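Local coordinates for Slr1438 protein (Synechocystis sp., PDB 3K25) that is of uncharacterised function but belongs to the aldose 1-epimerase family, and so probably binds a carbohydrate and may act as an isomerase, at residues 230-242 / 254-268. Residues are numbered along the deposited sequence; the frame is centred on the assembly and turned at random.
Sequences EVSFSELYQTLVL and EPWSGPRNALNSGEQ
Val-241 and Trp-256 illustrate how a methyl of one strand can cover an indole of its partner strand. Val-241 CB, 3.9 Å from Glu-254 OE2, sends its two branches to different partners. CG1, anti to the backbone N (chi1 171°), packs against the carboxylate carbon CD of Glu-254, whereas CG2 sits over the centre of the Trp-256 six-membered ring, 3.4 Å from its centroid, in a CH-pi contact. The indole NE1 also donates to Glu-254 OE2 (3.0 Å) in a bent bond, the acceptor tilted from the ring plane and met on its anti side. Replacing Trp-256 by an alanine is likely to leave Val-241 CG2 without its aromatic platform and Glu-254 OE2 without this donor. Farther along the same face, Thr-239 OG1 donates to Gln-268 OE1 (2.6 Å), in the carbonyl plane on a lone pair, tying the loop that follows helix 262-265 back to strand 239-245. Pro-255 turns to the other face, its CB packing obliquely on the Phe-233 ring. Between the strands, Val-241 and Glu-254 exchange two backbone hydrogen bonds. Trp-256 O takes Thr-239 N (3.0 Å) and, weakly, Gln-238 N, a classic beta bulge where strand 239-245 begins, in a hairpin consistent with the galactose mutarotase-like fold of aldose 1-epimerases.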
ATOM      1  N   GLU A 230      11.987  -2.993   7.514  1.00 52.27           N
ATOM      2  CA  GLU A 230      11.034  -3.875   8.186  1.00 49.17           C
ATOM      3  C   GLU A 230       9.580  -3.401   8.154  1.00 43.22           C
ATOM      4  O   GLU A 230       9.282  -2.235   8.423  1.00 40.86           O
ATOM      5  CB  GLU A 230      11.438  -4.076   9.647  1.00 52.63           C
ATOM      6  CG  GLU A 230      10.391  -4.819  10.466  1.00 52.67           C
ATOM      7  CD  GLU A 230      10.541  -4.579  11.954  1.00 56.34           C
ATOM      8  OE1 GLU A 230      10.577  -3.392  12.363  1.00 58.33           O
ATOM      9  OE2 GLU A 230      10.616  -5.574  12.711  1.00 57.47           O
ATOM     10  N   VAL A 231       8.684  -4.338   7.856  1.00 39.02           N
ATOM     11  CA  VAL A 231       7.255  -4.064   7.789  1.00 33.70           C
ATOM     12  C   VAL A 231       6.511  -4.729   8.948  1.00 32.88           C
ATOM     13  O   VAL A 231       6.528  -5.955   9.080  1.00 35.19           O
ATOM     14  CB  VAL A 231       6.656  -4.596   6.472  1.00 31.04           C
ATOM     15  CG1 VAL A 231       5.212  -4.175   6.362  1.00 23.34           C
ATOM     16  CG2 VAL A 231       7.458  -4.086   5.287  1.00 32.43           C
ATOM     17  N   SER A 232       5.865  -3.930   9.788  1.00 41.36           N
ATOM     18  CA  SER A 232       5.107  -4.482  10.903  1.00 40.45           C
ATOM     19  C   SER A 232       3.651  -4.064  10.708  1.00 35.89           C
ATOM     20  O   SER A 232       3.377  -3.127   9.958  1.00 34.28           O
ATOM     21  CB  SER A 232       5.662  -3.972  12.233  1.00 41.86           C
ATOM     22  OG  SER A 232       5.611  -2.562  12.310  1.00 46.40           O
ATOM     23  N   PHE A 233       2.718  -4.746  11.371  1.00 37.39           N
ATOM     24  CA  PHE A 233       1.298  -4.438  11.178  1.00 33.38           C
ATOM     25  C   PHE A 233       0.328  -4.957  12.236  1.00 32.96           C
ATOM     26  O   PHE A 233       0.569  -5.982  12.876  1.00 34.56           O
ATOM     27  CB  PHE A 233       0.855  -4.987   9.817  1.00 30.29           C
ATOM     28  CG  PHE A 233       1.526  -6.289   9.444  1.00 30.72           C
ATOM     29  CD1 PHE A 233       2.836  -6.298   8.942  1.00 31.80           C
ATOM     30  CD2 PHE A 233       0.862  -7.503   9.604  1.00 30.75           C
ATOM     31  CE1 PHE A 233       3.470  -7.490   8.607  1.00 31.06           C
ATOM     32  CE2 PHE A 233       1.496  -8.714   9.268  1.00 30.10           C
ATOM     33  CZ  PHE A 233       2.800  -8.704   8.769  1.00 32.46           C
ATOM     34  N   SER A 234      -0.784  -4.246  12.397  1.00 27.76           N
ATOM     35  CA  SER A 234      -1.811  -4.650  13.350  1.00 28.09           C
ATOM     36  C   SER A 234      -2.492  -5.943  12.840  1.00 28.79           C
ATOM     37  O   SER A 234      -2.327  -6.327  11.674  1.00 27.02           O
ATOM     38  CB  SER A 234      -2.831  -3.518  13.535  1.00 25.97           C
ATOM     39  OG  SER A 234      -3.633  -3.325  12.381  1.00 26.69           O
ATOM     40  N   GLU A 235      -3.261  -6.609  13.701  1.00 42.94           N
ATOM     41  CA  GLU A 235      -3.890  -7.871  13.324  1.00 43.72           C
ATOM     42  C   GLU A 235      -4.882  -7.911  12.163  1.00 41.25           C
ATOM     43  O   GLU A 235      -5.334  -8.990  11.784  1.00 42.88           O
ATOM     44  CB  GLU A 235      -4.519  -8.530  14.551  1.00 48.77           C
ATOM     45  CG  GLU A 235      -5.618  -7.748  15.222  1.00 57.24           C
ATOM     46  CD  GLU A 235      -6.006  -8.364  16.560  1.00 64.33           C
ATOM     47  OE1 GLU A 235      -6.882  -7.796  17.252  1.00 67.20           O
ATOM     48  OE2 GLU A 235      -5.432  -9.420  16.922  1.00 67.15           O
ATOM     49  N   LEU A 236      -5.225  -6.760  11.597  1.00 31.51           N
ATOM     50  CA  LEU A 236      -6.145  -6.733  10.462  1.00 28.68           C
ATOM     51  C   LEU A 236      -5.448  -7.370   9.250  1.00 27.76           C
ATOM     52  O   LEU A 236      -6.100  -7.896   8.346  1.00 27.78           O
ATOM     53  CB  LEU A 236      -6.534  -5.289  10.118  1.00 25.92           C
ATOM     54  CG  LEU A 236      -7.304  -5.074   8.801  1.00 24.96           C
ATOM     55  CD1 LEU A 236      -8.725  -5.600   8.959  1.00 25.06           C
ATOM     56  CD2 LEU A 236      -7.316  -3.591   8.396  1.00 21.36           C
ATOM     57  N   TYR A 237      -4.117  -7.337   9.248  1.00 22.51           N
ATOM     58  CA  TYR A 237      -3.362  -7.872   8.129  1.00 23.39           C
ATOM     59  C   TYR A 237      -2.880  -9.292   8.339  1.00 25.98           C
ATOM     60  O   TYR A 237      -2.047  -9.554   9.209  1.00 27.14           O
ATOM     61  CB  TYR A 237      -2.194  -6.940   7.828  1.00 21.47           C
ATOM     62  CG  TYR A 237      -2.674  -5.531   7.627  1.00 21.93           C
ATOM     63  CD1 TYR A 237      -2.752  -4.640   8.705  1.00 20.28           C
ATOM     64  CD2 TYR A 237      -3.143  -5.107   6.376  1.00 22.11           C
ATOM     65  CE1 TYR A 237      -3.296  -3.354   8.538  1.00 21.23           C
ATOM     66  CE2 TYR A 237      -3.688  -3.831   6.202  1.00 19.54           C
ATOM     67  CZ  TYR A 237      -3.764  -2.962   7.283  1.00 20.20           C
ATOM     68  OH  TYR A 237      -4.328  -1.713   7.119  1.00 22.77           O
ATOM     69  N   GLN A 238      -3.390 -10.200   7.508  1.00 42.03           N
ATOM     70  CA  GLN A 238      -3.058 -11.617   7.611  1.00 43.01           C
ATOM     71  C   GLN A 238      -2.294 -12.174   6.425  1.00 43.71           C
ATOM     72  O   GLN A 238      -1.853 -13.322   6.456  1.00 44.47           O
ATOM     73  CB  GLN A 238      -4.349 -12.399   7.812  1.00 45.74           C
ATOM     74  CG  GLN A 238      -5.196 -11.802   8.924  1.00 46.55           C
ATOM     75  CD  GLN A 238      -6.642 -12.221   8.843  1.00 48.29           C
ATOM     76  OE1 GLN A 238      -6.987 -13.355   9.162  1.00 49.60           O
ATOM     77  NE2 GLN A 238      -7.501 -11.303   8.400  1.00 48.50           N
ATOM     78  N   THR A 239      -2.130 -11.356   5.388  1.00 25.49           N
ATOM     79  CA  THR A 239      -1.417 -11.776   4.183  1.00 27.27           C
ATOM     80  C   THR A 239      -0.245 -10.874   3.800  1.00 26.90           C
ATOM     81  O   THR A 239      -0.302  -9.652   3.953  1.00 25.40           O
ATOM     82  CB  THR A 239      -2.373 -11.870   2.979  1.00 27.25           C
ATOM     83  OG1 THR A 239      -3.128 -13.090   3.062  1.00 27.69           O
ATOM     84  CG2 THR A 239      -1.594 -11.847   1.671  1.00 29.75           C
ATOM     85  N   LEU A 240       0.811 -11.494   3.284  1.00 24.75           N
ATOM     86  CA  LEU A 240       1.997 -10.771   2.874  1.00 27.28           C
ATOM     87  C   LEU A 240       2.264 -11.038   1.401  1.00 31.03           C
ATOM     88  O   LEU A 240       2.381 -12.194   0.978  1.00 33.65           O
ATOM     89  CB  LEU A 240       3.179 -11.224   3.714  1.00 29.36           C
ATOM     90  CG  LEU A 240       4.061 -10.152   4.353  1.00 29.39           C
ATOM     91  CD1 LEU A 240       3.320  -8.825   4.555  1.00 26.36           C
ATOM     92  CD2 LEU A 240       4.539 -10.721   5.692  1.00 28.23           C
ATOM     93  N   VAL A 241       2.348  -9.961   0.619  1.00 26.29           N
ATOM     94  CA  VAL A 241       2.590 -10.072  -0.814  1.00 30.82           C
ATOM     95  C   VAL A 241       3.971  -9.531  -1.200  1.00 33.52           C
ATOM     96  O   VAL A 241       4.442  -8.536  -0.640  1.00 32.53           O
ATOM     97  CB  VAL A 241       1.498  -9.307  -1.618  1.00 28.57           C
ATOM     98  CG1 VAL A 241       1.883  -9.231  -3.095  1.00 33.28           C
ATOM     99  CG2 VAL A 241       0.143 -10.001  -1.459  1.00 28.13           C
ATOM    100  N   LEU A 242       4.622 -10.196  -2.153  1.00 25.34           N
ATOM    101  CA  LEU A 242       5.935  -9.756  -2.611  1.00 30.25           C
ATOM    102  C   LEU A 242       5.932  -9.589  -4.131  1.00 33.67           C
ATOM    103  O   LEU A 242       5.714 -10.544  -4.859  1.00 35.74           O
ATOM    104  CB  LEU A 242       6.998 -10.754  -2.174  1.00 33.54           C
ATOM    105  CG  LEU A 242       8.413 -10.238  -2.410  1.00 39.49           C
ATOM    106  CD1 LEU A 242       9.321 -10.689  -1.276  1.00 41.46           C
ATOM    107  CD2 LEU A 242       8.904 -10.720  -3.771  1.00 45.73           C
ATOM    108  N   GLU A 254       4.328  -6.236   0.755  1.00 34.05           N
ATOM    109  CA  GLU A 254       3.023  -5.675   1.071  1.00 28.85           C
ATOM    110  C   GLU A 254       2.062  -6.381   2.035  1.00 28.75           C
ATOM    111  O   GLU A 254       1.750  -7.568   1.885  1.00 30.60           O
ATOM    112  CB  GLU A 254       2.275  -5.419  -0.247  1.00 24.00           C
ATOM    113  CG  GLU A 254       3.155  -5.467  -1.485  1.00 24.38           C
ATOM    114  CD  GLU A 254       2.358  -5.625  -2.764  1.00 27.19           C
ATOM    115  OE1 GLU A 254       2.970  -5.811  -3.845  1.00 31.84           O
ATOM    116  OE2 GLU A 254       1.114  -5.562  -2.692  1.00 22.67           O
ATOM    117  N   PRO A 255       1.564  -5.637   3.033  1.00 36.39           N
ATOM    118  CA  PRO A 255       0.622  -6.170   4.019  1.00 34.36           C
ATOM    119  C   PRO A 255      -0.817  -6.035   3.497  1.00 32.67           C
ATOM    120  O   PRO A 255      -1.261  -4.936   3.174  1.00 33.29           O
ATOM    121  CB  PRO A 255       0.889  -5.299   5.245  1.00 34.35           C
ATOM    122  CG  PRO A 255       1.221  -3.979   4.635  1.00 32.33           C
ATOM    123  CD  PRO A 255       2.130  -4.354   3.490  1.00 34.79           C
ATOM    124  N   TRP A 256      -1.526  -7.159   3.406  1.00 28.75           N
ATOM    125  CA  TRP A 256      -2.916  -7.206   2.928  1.00 27.60           C
ATOM    126  C   TRP A 256      -3.797  -7.789   4.016  1.00 27.90           C
ATOM    127  O   TRP A 256      -3.401  -8.748   4.688  1.00 31.43           O
ATOM    128  CB  TRP A 256      -3.041  -8.118   1.707  1.00 28.32           C
ATOM    129  CG  TRP A 256      -2.468  -7.585   0.441  1.00 27.97           C
ATOM    130  CD1 TRP A 256      -1.594  -6.538   0.297  1.00 28.47           C
ATOM    131  CD2 TRP A 256      -2.687  -8.107  -0.872  1.00 29.01           C
ATOM    132  NE1 TRP A 256      -1.260  -6.382  -1.026  1.00 28.80           N
ATOM    133  CE2 TRP A 256      -1.917  -7.332  -1.765  1.00 29.60           C
ATOM    134  CE3 TRP A 256      -3.462  -9.157  -1.382  1.00 32.58           C
ATOM    135  CZ2 TRP A 256      -1.898  -7.574  -3.138  1.00 30.84           C
ATOM    136  CZ3 TRP A 256      -3.443  -9.397  -2.748  1.00 33.84           C
ATOM    137  CH2 TRP A 256      -2.665  -8.610  -3.609  1.00 34.78           C
ATOM    138  N   SER A 257      -4.995  -7.245   4.191  1.00 24.50           N
ATOM    139  CA  SER A 257      -5.869  -7.779   5.230  1.00 24.47           C
ATOM    140  C   SER A 257      -6.365  -9.150   4.773  1.00 26.58           C
ATOM    141  O   SER A 257      -6.689 -10.031   5.586  1.00 29.59           O
ATOM    142  CB  SER A 257      -7.051  -6.828   5.505  1.00 21.48           C
ATOM    143  OG  SER A 257      -7.878  -6.664   4.366  1.00 21.29           O
ATOM    144  N   GLY A 258      -6.392  -9.322   3.456  1.00 26.43           N
ATOM    145  CA  GLY A 258      -6.832 -10.574   2.869  1.00 28.29           C
ATOM    146  C   GLY A 258      -6.259 -10.754   1.476  1.00 30.52           C
ATOM    147  O   GLY A 258      -5.776  -9.788   0.876  1.00 29.26           O
ATOM    148  N   PRO A 259      -6.294 -11.981   0.933  1.00 25.98           N
ATOM    149  CA  PRO A 259      -5.772 -12.281  -0.406  1.00 29.71           C
ATOM    150  C   PRO A 259      -6.715 -11.894  -1.547  1.00 32.33           C
ATOM    151  O   PRO A 259      -7.786 -11.327  -1.329  1.00 32.22           O
ATOM    152  CB  PRO A 259      -5.542 -13.786  -0.343  1.00 32.59           C
ATOM    153  CG  PRO A 259      -6.686 -14.241   0.509  1.00 31.06           C
ATOM    154  CD  PRO A 259      -6.692 -13.221   1.631  1.00 27.31           C
ATOM    155  N   ARG A 260      -6.310 -12.207  -2.771  1.00 34.37           N
ATOM    156  CA  ARG A 260      -7.137 -11.904  -3.924  1.00 38.22           C
ATOM    157  C   ARG A 260      -8.453 -12.669  -3.842  1.00 38.40           C
ATOM    158  O   ARG A 260      -8.493 -13.810  -3.375  1.00 41.06           O
ATOM    159  CB  ARG A 260      -6.408 -12.269  -5.220  1.00 45.06           C
ATOM    160  CG  ARG A 260      -7.284 -12.142  -6.457  1.00 54.32           C
ATOM    161  CD  ARG A 260      -6.507 -12.301  -7.758  1.00 66.02           C
ATOM    162  NE  ARG A 260      -6.014 -13.660  -7.969  1.00 76.24           N
ATOM    163  CZ  ARG A 260      -5.380 -14.061  -9.069  1.00 83.74           C
ATOM    164  NH1 ARG A 260      -5.164 -13.203 -10.061  1.00 84.94           N
ATOM    165  NH2 ARG A 260      -4.960 -15.318  -9.180  1.00 88.41           N
ATOM    166  N   ASN A 261      -9.520 -12.019  -4.297  1.00 37.88           N
ATOM    167  CA  ASN A 261     -10.872 -12.573  -4.326  1.00 36.07           C
ATOM    168  C   ASN A 261     -11.469 -12.892  -2.954  1.00 32.63           C
ATOM    169  O   ASN A 261     -12.347 -13.744  -2.819  1.00 35.79           O
ATOM    170  CB  ASN A 261     -10.910 -13.820  -5.202  1.00 38.79           C
ATOM    171  CG  ASN A 261     -12.308 -14.142  -5.683  1.00 39.71           C
ATOM    172  OD1 ASN A 261     -12.715 -15.299  -5.686  1.00 41.98           O
ATOM    173  ND2 ASN A 261     -13.053 -13.116  -6.099  1.00 38.67           N
ATOM    174  N   ALA A 262     -10.993 -12.191  -1.937  1.00 25.86           N
ATOM    175  CA  ALA A 262     -11.480 -12.379  -0.577  1.00 23.83           C
ATOM    176  C   ALA A 262     -12.948 -11.924  -0.435  1.00 24.09           C
ATOM    177  O   ALA A 262     -13.718 -12.500   0.339  1.00 24.95           O
ATOM    178  CB  ALA A 262     -10.578 -11.602   0.394  1.00 18.74           C
ATOM    179  N   LEU A 263     -13.325 -10.889  -1.184  1.00 27.77           N
ATOM    180  CA  LEU A 263     -14.689 -10.360  -1.152  1.00 28.41           C
ATOM    181  C   LEU A 263     -15.691 -11.410  -1.638  1.00 33.83           C
ATOM    182  O   LEU A 263     -16.884 -11.315  -1.350  1.00 36.57           O
ATOM    183  CB  LEU A 263     -14.783  -9.109  -2.034  1.00 26.54           C
ATOM    184  CG  LEU A 263     -16.042  -8.239  -1.930  1.00 26.47           C
ATOM    185  CD1 LEU A 263     -16.146  -7.675  -0.530  1.00 25.09           C
ATOM    186  CD2 LEU A 263     -15.987  -7.109  -2.943  1.00 24.21           C
ATOM    187  N   ASN A 264     -15.197 -12.404  -2.378  1.00 21.74           N
ATOM    188  CA  ASN A 264     -16.041 -13.477  -2.906  1.00 26.78           C
ATOM    189  C   ASN A 264     -15.896 -14.805  -2.174  1.00 28.16           C
ATOM    190  O   ASN A 264     -16.886 -15.527  -1.986  1.00 32.26           O
ATOM    191  CB  ASN A 264     -15.740 -13.723  -4.387  1.00 30.75           C
ATOM    192  CG  ASN A 264     -16.400 -12.719  -5.290  1.00 31.00           C
ATOM    193  OD1 ASN A 264     -17.611 -12.492  -5.213  1.00 33.85           O
ATOM    194  ND2 ASN A 264     -15.611 -12.115  -6.168  1.00 32.39           N
ATOM    195  N   SER A 265     -14.666 -15.136  -1.778  1.00 35.57           N
ATOM    196  CA  SER A 265     -14.410 -16.397  -1.090  1.00 36.28           C
ATOM    197  C   SER A 265     -14.644 -16.305   0.411  1.00 33.46           C
ATOM    198  O   SER A 265     -15.027 -17.289   1.050  1.00 35.43           O
ATOM    199  CB  SER A 265     -12.974 -16.857  -1.339  1.00 35.58           C
ATOM    200  OG  SER A 265     -12.065 -16.119  -0.546  1.00 34.74           O
ATOM    201  N   GLY A 266     -14.406 -15.120   0.966  1.00 26.53           N
ATOM    202  CA  GLY A 266     -14.579 -14.910   2.391  1.00 23.39           C
ATOM    203  C   GLY A 266     -13.276 -15.115   3.138  1.00 21.74           C
ATOM    204  O   GLY A 266     -13.204 -14.884   4.339  1.00 20.46           O
ATOM    205  N   GLU A 267     -12.239 -15.534   2.427  1.00 33.81           N
ATOM    206  CA  GLU A 267     -10.943 -15.783   3.049  1.00 33.08           C
ATOM    207  C   GLU A 267     -10.286 -14.523   3.642  1.00 28.97           C
ATOM    208  O   GLU A 267      -9.949 -13.572   2.932  1.00 26.01           O
ATOM    209  CB  GLU A 267     -10.005 -16.446   2.035  1.00 36.35           C
ATOM    210  CG  GLU A 267      -8.739 -17.012   2.654  1.00 41.35           C
ATOM    211  CD  GLU A 267      -7.794 -17.583   1.616  1.00 45.02           C
ATOM    212  OE1 GLU A 267      -6.654 -17.941   1.988  1.00 39.40           O
ATOM    213  OE2 GLU A 267      -8.191 -17.680   0.431  1.00 49.78           O
ATOM    214  N   GLN A 268     -10.104 -14.541   4.960  1.00 37.49           N
ATOM    215  CA  GLN A 268      -9.507 -13.422   5.691  1.00 34.87           C
ATOM    216  C   GLN A 268     -10.274 -12.149   5.391  1.00 32.69           C
ATOM    217  O   GLN A 268      -9.728 -11.055   5.505  1.00 32.18           O
ATOM    218  CB  GLN A 268      -8.033 -13.216   5.306  1.00 34.54           C
ATOM    219  CG  GLN A 268      -7.131 -14.438   5.518  1.00 35.86           C
ATOM    220  CD  GLN A 268      -5.666 -14.158   5.188  1.00 38.25           C
ATOM    221  OE1 GLN A 268      -5.354 -13.373   4.286  1.00 41.00           O
ATOM    222  NE2 GLN A 268      -4.763 -14.818   5.904  1.00 40.18           N
TER